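Long-range contact in Melibiose/raffinose/stachyose-binding protein MelE (PDB 4R6H), which binds melibiose, raffinose and stachyose as the solute-binding component of the MelEDC-MsmX ABC transporter that imports these sugars: residues G144-N150 / V285-P291. Numbering follows the deposited sequence. Where two conformers were deposited one is given.
Sequences GLAYNRN and VKVGIIP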
loop_
_atom_site.group_PDB
_atom_site.type_symbol
_atom_site.label_atom_id
_atom_site.label_comp_id
_atom_site.label_asym_id
_atom_site.label_seq_id
_atom_site.Cartn_x
_atom_site.Cartn_y
_atom_site.Cartn_z
ATOM N N GLY A 144 -1.904 -8.388 0.715
ATOM C CA GLY A 144 -1.442 -9.619 1.311
ATOM C C GLY A 144 -0.502 -10.315 0.358
ATOM O O GLY A 144 0.552 -9.757 -0.038
ATOM N N LEU A 145 -0.905 -11.518 -0.064
ATOM C CA LEU A 145 -0.160 -12.296 -1.031
ATOM C C LEU A 145 -1.043 -12.610 -2.238
ATOM O O LEU A 145 -2.237 -12.958 -2.056
ATOM C CB LEU A 145 0.282 -13.630 -0.417
ATOM C CG LEU A 145 1.142 -13.565 0.816
ATOM C CD1 LEU A 145 1.324 -14.930 1.433
ATOM C CD2 LEU A 145 2.505 -12.989 0.497
ATOM N N ALA A 146 -0.460 -12.549 -3.415
ATOM C CA ALA A 146 -1.104 -13.016 -4.634
ATOM C C ALA A 146 -0.670 -14.450 -4.910
ATOM O O ALA A 146 0.452 -14.847 -4.597
ATOM C CB ALA A 146 -0.752 -12.140 -5.800
ATOM N N TYR A 147 -1.569 -15.258 -5.499
ATOM C CA TYR A 147 -1.245 -16.648 -5.691
ATOM C C TYR A 147 -2.012 -17.244 -6.859
ATOM O O TYR A 147 -3.073 -16.757 -7.238
ATOM C CB TYR A 147 -1.542 -17.460 -4.427
ATOM C CG TYR A 147 -3.005 -17.605 -4.119
ATOM C CD1 TYR A 147 -3.756 -16.556 -3.584
ATOM C CD2 TYR A 147 -3.688 -18.776 -4.442
ATOM C CE1 TYR A 147 -5.120 -16.700 -3.327
ATOM C CE2 TYR A 147 -5.016 -18.918 -4.176
ATOM C CZ TYR A 147 -5.731 -17.881 -3.616
ATOM O OH TYR A 147 -7.108 -17.998 -3.412
ATOM N N ASN A 148 -1.461 -18.322 -7.407
ATOM C CA ASN A 148 -2.074 -19.073 -8.501
ATOM C C ASN A 148 -3.022 -20.100 -7.920
ATOM O O ASN A 148 -2.595 -21.053 -7.287
ATOM C CB ASN A 148 -0.974 -19.727 -9.326
ATOM C CG ASN A 148 -1.490 -20.469 -10.512
ATOM O OD1 ASN A 148 -2.522 -21.158 -10.432
ATOM N ND2 ASN A 148 -0.766 -20.378 -11.614
ATOM N N ARG A 149 -4.322 -19.867 -8.079
ATOM C CA ARG A 149 -5.338 -20.726 -7.465
ATOM C C ARG A 149 -5.225 -22.182 -7.927
ATOM O O ARG A 149 -5.349 -23.107 -7.113
ATOM C CB ARG A 149 -6.723 -20.206 -7.782
ATOM C CG ARG A 149 -7.021 -18.774 -7.357
ATOM C CD ARG A 149 -8.451 -18.415 -7.745
ATOM N NE ARG A 149 -8.852 -17.040 -7.502
ATOM C CZ ARG A 149 -9.443 -16.593 -6.389
ATOM N NH1 ARG A 149 -9.777 -15.327 -6.357
ATOM N NH2 ARG A 149 -9.735 -17.388 -5.363
ATOM N N ASN A 150 -4.950 -22.367 -9.202
ATOM C CA ASN A 150 -4.903 -23.702 -9.779
ATOM C C ASN A 150 -3.724 -24.498 -9.224
ATOM O O ASN A 150 -3.866 -25.699 -8.979
ATOM C CB ASN A 150 -4.813 -23.552 -11.294
ATOM C CG ASN A 150 -5.615 -22.333 -11.821
ATOM O OD1 ASN A 150 -6.800 -22.467 -12.119
ATOM N ND2 ASN A 150 -4.978 -21.124 -11.884
ATOM N N VAL A 285 -5.451 -18.915 -16.307
ATOM C CA VAL A 285 -4.792 -18.773 -15.008
ATOM C C VAL A 285 -5.537 -17.772 -14.144
ATOM O O VAL A 285 -5.723 -16.628 -14.550
ATOM C CB VAL A 285 -3.332 -18.285 -15.188
ATOM C CG1 VAL A 285 -2.620 -18.019 -13.845
ATOM C CG2 VAL A 285 -2.546 -19.320 -15.974
ATOM N N LYS A 286 -5.959 -18.239 -12.974
ATOM C CA LYS A 286 -6.737 -17.458 -12.046
ATOM C C LYS A 286 -5.837 -17.100 -10.865
ATOM O O LYS A 286 -5.357 -17.990 -10.132
ATOM C CB LYS A 286 -7.943 -18.236 -11.516
ATOM C CG LYS A 286 -8.868 -18.850 -12.569
ATOM C CD LYS A 286 -9.538 -17.805 -13.448
ATOM C CE LYS A 286 -10.566 -18.442 -14.391
ATOM N NZ LYS A 286 -11.743 -19.002 -13.665
ATOM N N VAL A 287 -5.570 -15.821 -10.721
ATOM C CA VAL A 287 -4.760 -15.281 -9.614
ATOM C C VAL A 287 -5.712 -14.725 -8.574
ATOM O O VAL A 287 -6.605 -13.935 -8.882
ATOM C CB VAL A 287 -3.803 -14.167 -10.092
ATOM C CG1 VAL A 287 -3.015 -13.588 -8.916
ATOM C CG2 VAL A 287 -2.878 -14.724 -11.174
ATOM N N GLY A 288 -5.523 -15.144 -7.332
ATOM C CA GLY A 288 -6.258 -14.669 -6.184
ATOM C C GLY A 288 -5.366 -13.914 -5.223
ATOM O O GLY A 288 -4.155 -13.882 -5.392
ATOM N N ILE A 289 -5.993 -13.310 -4.223
ATOM C CA ILE A 289 -5.246 -12.702 -3.112
ATOM C C ILE A 289 -5.750 -13.228 -1.784
ATOM O O ILE A 289 -6.920 -13.609 -1.644
ATOM C CB ILE A 289 -5.258 -11.137 -3.139
ATOM C CG1 ILE A 289 -6.695 -10.601 -3.179
ATOM C CG2 ILE A 289 -4.461 -10.640 -4.319
ATOM C CD1 ILE A 289 -6.861 -9.132 -2.908
ATOM N N ILE A 290 -4.845 -13.272 -0.817
ATOM C CA ILE A 290 -5.146 -13.569 0.566
ATOM C C ILE A 290 -4.487 -12.515 1.442
ATOM O O ILE A 290 -3.519 -11.897 1.039
ATOM C CB ILE A 290 -4.681 -14.998 0.991
ATOM C CG1 ILE A 290 -3.181 -15.169 0.803
ATOM C CG2 ILE A 290 -5.465 -16.043 0.227
ATOM C CD1 ILE A 290 -2.730 -16.566 1.208
ATOM N N PRO A 291 -5.018 -12.344 2.672
ATOM C CA PRO A 291 -4.421 -11.401 3.598
ATOM C C PRO A 291 -2.987 -11.823 3.959
ATOM O O PRO A 291 -2.583 -12.980 3.749
ATOM C CB PRO A 291 -5.312 -11.509 4.844
ATOM C CG PRO A 291 -6.499 -12.275 4.478
ATOM C CD PRO A 291 -6.235 -12.970 3.191
HETATM O O HOH W 1 -8.355 -15.855 -2.375
HETATM O O HOH W 2 -9.193 -14.623 -8.928
#
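Y147 and G288 form a hydrogen-bonded antiparallel pair: the Y147 N–G288 O and G288 N–Y147 O distances are both 2.9 Å. L145 and I290 are paired likewise, and the short strand axes run at 155°, close to antiparallel. A fifth backbone bond, from R149 N to K286 O (3.0 Å, N-H...O angle 162°), carries the pairing into the first turn of helix 149-155.

Side-chain packing centres on the Y147 ring. With CG between the backbone N and carbonyl carbon (chi1 69°), the ring lies back across the neighbouring strand: Y147 CE1 is 3.4 Å from G288 C, and G288 N sits over one face, offset toward the rim. I290 CG2 approaches Y147 CE1 to 3.6 Å. In the conformer given (two were deposited), the extended R149 chain passes G288 on the same side of the sheet, its guanidinium face over G288 CA (3.3 Å above the plane); a CB on G288 would clash with Y147 CE1, and with R149 in that conformer. On the reverse face of the sheet, A146 CB meets V287 CG1 and I289 CG2.

Polar ends are tied by water and charge. One water, in the plane of the Y147 ring, links OH to I289 O; another joins R149 NH1, in the same conformer, to V287 O, while D361 takes NH1 in a salt bridge. An alanine in place of Y147 would probably open a gap over G288 and beside I290 and leave the bridging water without its hydroxyl partner.

N148 OD1 accepts from N150 ND2 and caps I151 N. Strand 141-148 also pairs with 265-269, making this ladder part of the mixed sheet in one lobe of the two-lobed solute-binding protein fold.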